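Local coordinates for protein putative peptidase M23 (PDB 2HSI) that is probably a zinc metalloendopeptidase of the M23 family, though its function has not been established, at residues L44-G48 with P49-A53; R270-P273 with A274-I277. All coordinates share one frame; numbering follows the deposited sequence.

Contact 1 (L44-G48 with P49-A53); sequences LGEEG and PPPRA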
loop_
_atom_site.group_PDB
_atom_site.type_symbol
_atom_site.label_atom_id
_atom_site.label_comp_id
_atom_site.label_asym_id
_atom_site.label_seq_id
_atom_site.Cartn_x
_atom_site.Cartn_y
_atom_site.Cartn_z
ATOM N N LEU A 44 -3.732 15.038 -13.733
ATOM C CA LEU A 44 -4.666 14.397 -14.662
ATOM C C LEU A 44 -5.263 15.321 -15.723
ATOM O O LEU A 44 -5.925 14.847 -16.650
ATOM C CB LEU A 44 -5.787 13.680 -13.890
ATOM C CG LEU A 44 -5.308 12.531 -12.996
ATOM C CD1 LEU A 44 -6.495 11.775 -12.428
ATOM C CD2 LEU A 44 -4.434 11.585 -13.810
ATOM N N GLY A 45 -5.027 16.627 -15.600
ATOM C CA GLY A 45 -5.680 17.615 -16.475
ATOM C C GLY A 45 -7.199 17.603 -16.325
ATOM O O GLY A 45 -7.935 17.676 -17.319
ATOM N N GLU A 46 -7.660 17.442 -15.084
ATOM C CA GLU A 46 -9.086 17.373 -14.744
ATOM C C GLU A 46 -9.341 18.170 -13.451
ATOM O O GLU A 46 -8.514 18.151 -12.533
ATOM C CB GLU A 46 -9.523 15.901 -14.546
ATOM C CG GLU A 46 -9.450 15.004 -15.791
ATOM C CD GLU A 46 -10.595 15.202 -16.801
ATOM O OE1 GLU A 46 -11.632 15.829 -16.483
ATOM O OE2 GLU A 46 -10.464 14.713 -17.942
ATOM N N GLU A 47 -10.467 18.883 -13.380
ATOM C CA GLU A 47 -10.824 19.661 -12.175
ATOM C C GLU A 47 -12.310 19.575 -11.826
ATOM O O GLU A 47 -12.715 20.023 -10.751
ATOM C CB GLU A 47 -10.427 21.140 -12.333
ATOM C CG GLU A 47 -11.231 21.898 -13.405
ATOM C CD GLU A 47 -10.982 23.388 -13.399
ATOM O OE1 GLU A 47 -9.862 23.828 -13.091
ATOM O OE2 GLU A 47 -11.926 24.135 -13.693
ATOM N N GLY A 48 -13.110 19.015 -12.736
ATOM C CA GLY A 48 -14.563 18.866 -12.539
ATOM C C GLY A 48 -14.934 17.573 -11.827
ATOM O O GLY A 48 -14.436 17.304 -10.735
ATOM N N PRO A 49 -15.833 16.765 -12.431
ATOM C CA PRO A 49 -16.218 15.480 -11.840
ATOM C C PRO A 49 -14.984 14.580 -11.676
ATOM O O PRO A 49 -13.995 14.775 -12.399
ATOM C CB PRO A 49 -17.206 14.906 -12.866
ATOM C CG PRO A 49 -17.725 16.086 -13.583
ATOM C CD PRO A 49 -16.542 17.004 -13.697
ATOM N N PRO A 50 -15.010 13.640 -10.701
ATOM C CA PRO A 50 -13.847 12.768 -10.492
ATOM C C PRO A 50 -13.536 11.888 -11.701
ATOM O O PRO A 50 -14.412 11.166 -12.182
ATOM C CB PRO A 50 -14.256 11.900 -9.296
ATOM C CG PRO A 50 -15.389 12.595 -8.667
ATOM C CD PRO A 50 -16.086 13.352 -9.735
ATOM N N PRO A 51 -12.301 11.979 -12.220
ATOM C CA PRO A 51 -11.947 11.070 -13.288
ATOM C C PRO A 51 -11.535 9.717 -12.713
ATOM O O PRO A 51 -11.239 9.614 -11.515
ATOM C CB PRO A 51 -10.748 11.756 -13.934
ATOM C CG PRO A 51 -10.097 12.496 -12.842
ATOM C CD PRO A 51 -11.196 12.892 -11.884
ATOM N N ARG A 52 -11.487 8.704 -13.564
ATOM C CA ARG A 52 -10.876 7.434 -13.186
ATOM C C ARG A 52 -9.540 7.311 -13.934
ATOM O O ARG A 52 -9.389 7.838 -15.033
ATOM C CB ARG A 52 -11.782 6.267 -13.548
ATOM C CG ARG A 52 -12.976 6.071 -12.630
ATOM C CD ARG A 52 -13.642 4.724 -12.927
ATOM N NE ARG A 52 -14.554 4.309 -11.862
ATOM C CZ ARG A 52 -15.885 4.312 -11.957
ATOM N NH1 ARG A 52 -16.485 4.697 -13.076
ATOM N NH2 ARG A 52 -16.621 3.917 -10.928
ATOM N N ALA A 53 -8.576 6.630 -13.329
ATOM C CA ALA A 53 -7.256 6.482 -13.945
ATOM C C ALA A 53 -6.791 5.039 -13.822
ATOM O O ALA A 53 -7.180 4.346 -12.892
ATOM C CB ALA A 53 -6.258 7.418 -13.297
HETATM O O HOH W 1 -12.906 16.571 -14.268
#

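Contact 2 (R270-P273 with A274-I277); sequences RVDP and AIFI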
loop_
_atom_site.group_PDB
_atom_site.type_symbol
_atom_site.label_atom_id
_atom_site.label_comp_id
_atom_site.label_asym_id
_atom_site.label_seq_id
_atom_site.Cartn_x
_atom_site.Cartn_y
_atom_site.Cartn_z
ATOM N N ARG A 270 3.457 -3.136 -4.953
ATOM C CA ARG A 270 4.133 -2.909 -3.668
ATOM C C ARG A 270 5.189 -1.829 -3.806
ATOM O O ARG A 270 6.071 -1.891 -4.676
ATOM C CB ARG A 270 4.759 -4.187 -3.085
ATOM C CG ARG A 270 3.858 -4.961 -2.118
ATOM C CD ARG A 270 3.113 -6.062 -2.832
ATOM N NE ARG A 270 1.887 -5.564 -3.413
ATOM C CZ ARG A 270 1.282 -6.061 -4.488
ATOM N NH1 ARG A 270 1.768 -7.097 -5.158
ATOM N NH2 ARG A 270 0.169 -5.504 -4.899
ATOM N N VAL A 271 5.073 -0.826 -2.945
ATOM C CA VAL A 271 5.950 0.325 -2.980
ATOM C C VAL A 271 6.589 0.545 -1.617
ATOM O O VAL A 271 6.191 -0.080 -0.626
ATOM C CB VAL A 271 5.223 1.608 -3.492
ATOM C CG1 VAL A 271 4.715 1.404 -4.922
ATOM C CG2 VAL A 271 4.092 2.033 -2.539
ATOM N N ASP A 272 7.603 1.404 -1.590
ATOM C CA ASP A 272 8.399 1.679 -0.402
ATOM C C ASP A 272 7.594 2.444 0.647
ATOM O O ASP A 272 7.277 3.627 0.454
ATOM C CB ASP A 272 9.645 2.476 -0.810
ATOM C CG ASP A 272 10.635 2.676 0.327
ATOM O OD1 ASP A 272 10.406 2.208 1.464
ATOM O OD2 ASP A 272 11.675 3.313 0.065
ATOM N N PRO A 273 7.276 1.781 1.774
ATOM C CA PRO A 273 6.500 2.436 2.821
ATOM C C PRO A 273 7.197 3.656 3.429
ATOM O O PRO A 273 6.514 4.522 3.965
ATOM C CB PRO A 273 6.336 1.327 3.869
ATOM C CG PRO A 273 6.460 0.068 3.076
ATOM C CD PRO A 273 7.586 0.391 2.148
ATOM N N ALA A 274 8.530 3.728 3.312
ATOM C CA ALA A 274 9.311 4.867 3.820
ATOM C C ALA A 274 8.937 6.204 3.152
ATOM O O ALA A 274 9.023 7.246 3.782
ATOM C CB ALA A 274 10.813 4.606 3.703
ATOM N N ILE A 275 8.509 6.150 1.890
ATOM C CA ILE A 275 8.030 7.336 1.153
ATOM C C ILE A 275 6.881 8.024 1.909
ATOM O O ILE A 275 6.877 9.246 2.096
ATOM C CB ILE A 275 7.592 6.941 -0.291
ATOM C CG1 ILE A 275 8.799 6.455 -1.104
ATOM C CG2 ILE A 275 6.854 8.101 -1.025
ATOM C CD1 ILE A 275 8.436 5.818 -2.421
ATOM N N PHE A 276 5.946 7.210 2.396
ATOM C CA PHE A 276 4.732 7.684 3.050
ATOM C C PHE A 276 4.936 8.214 4.469
ATOM O O PHE A 276 4.111 8.973 4.972
ATOM C CB PHE A 276 3.684 6.564 3.048
ATOM C CG PHE A 276 3.296 6.119 1.671
ATOM C CD1 PHE A 276 2.237 6.729 1.007
ATOM C CD2 PHE A 276 4.011 5.115 1.024
ATOM C CE1 PHE A 276 1.883 6.338 -0.272
ATOM C CE2 PHE A 276 3.670 4.729 -0.256
ATOM C CZ PHE A 276 2.600 5.338 -0.903
ATOM N N ILE A 277 6.020 7.802 5.116
ATOM C CA ILE A 277 6.319 8.280 6.470
ATOM C C ILE A 277 7.363 9.408 6.455
ATOM O O ILE A 277 7.700 9.969 7.497
ATOM C CB ILE A 277 6.720 7.110 7.440
ATOM C CG1 ILE A 277 8.012 6.420 6.985
ATOM C CG2 ILE A 277 5.556 6.097 7.583
ATOM C CD1 ILE A 277 8.502 5.313 7.921
#

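Contact 1 (L44-G48 with P49-A53)
Glu46 and Pro51 face each other across the loop that joins strand 39-43 to strand 52-55. The residues touching here sit close in sequence, and the chain doubles back so that the two halves run nearly antiparallel, 159° apart end to end. Glu46 can be followed outward. Its CB lies 3.9 Å from CG of Pro51. With CG anti to its own carbonyl carbon (chi1 -65°), the next methylene also lies along the proline, and Glu46 CG is 4.0 Å from Pro51 CB. The glutamate chain and the proline ring run alongside one another, pointing opposite ways. The chain then bends at chi2 (-77°), which turns the carboxylate off the proline. One oxygen, Glu46 OE1, takes a hydrogen bond of 2.7 Å from a water. The other, OE2, is hydrogen-bonded to NE2 of His96. The same water donates to Pro49 O at 2.8 Å and accepts a weak bond from Gly48 N. No direct hydrogen bond crosses between 44-48 and 49-53, so this water is the polar bridge of the loop. On the inner side, Leu44 CD1 rests 3.7 Å from Pro51 CG, and the two side chains cross obliquely. Ala53 CB stands farther from Leu44 CD1, at 4.4 Å. Leu44 and Pro51 both touch Val62 and Val89 and so join the core of the antiparallel sheet of the N-terminal domain. Trp70 lines the loop as well, and its NE1 is hydrogen-bonded to Gly48 O. Pro49, Pro50 and Pro51 have no N-H to donate; of their carbonyls, Pro49 O accepts from the water. The chemistry implies a loop held in two ways: by apolar contact of Leu44, Pro51 and Ala53, and by the water that joins the Glu46 carboxylate to Gly48 N and Pro49 O.

Contact 2 (R270-P273 with A274-I277)
Asp272 caps the short helix 273-277 through Ala274, in a classic N-cap arrangement. The chain passes here from strand 269-271 of the M23 domain straight into the helix, which is only weakly bonded. Asp272 OD1 accepts from Ala274 N at 3.0 Å. The amide comes from above the carboxylate plane, 60° out of it. Turning CG anti to the backbone N (chi1 -173°) swings the carboxylate over the first turn, where OD1 also meets Ala274 CB at 3.3 Å. The backbone carbonyl of Asp272 adds a second hold by accepting from Ile275 N at 3.2 Å. Two amides of the first turn are thus satisfied by one residue, and a carboxylate at a helix start probably also suits the helix dipole.

The cap and the packing of Val271 on Phe276 together form the tight part of the contact. Val271 CG2 packs 3.6 Å from Phe276 CE2, at the edge of the ring and near its plane, and the two side chains cross at about a right angle. Phe276 also touches Leu31, Val264 and Leu266, and its ring meets that of Phe222. Pro273 faces Trp262 and Leu183, and its side chain is about 9 Å from the bound zinc ion, so the helix starts beside the metal site without belonging to it. The far end of the helix is looser. Ile277 is partly exposed, and its CG1 comes no nearer than 3.9 Å to Pro273 O. Its backbone N makes only a weak bond to Ala274 O. Nearer the start, the bond from Phe276 N to Pro273 O is also weak, with an angle of 131°. That same Pro273 O lies in the plane of the Phe276 ring, at its edge, 3.9 Å from CD2.

How the contacts relate
Contact 1 comes first along the chain, and contact 2 opens long after it closes. Their centres are about 25 Å apart, their nearest atoms about 15 Å, and they do not touch. Contact 1 belongs to the six-stranded antiparallel sheet of the N-terminal domain, where it joins edge strand 39-43 to strand 52-55. Contact 2 follows strand 269-271, part of the larger sheet that carries zinc ligands Asp184 and His261. They share no sheet. Helix 26-31 and Gly37 of the N-terminal segment reach contact 2. The later contact therefore ties the start of the chain to the metal-binding domain, while the earlier one lies away from the metal.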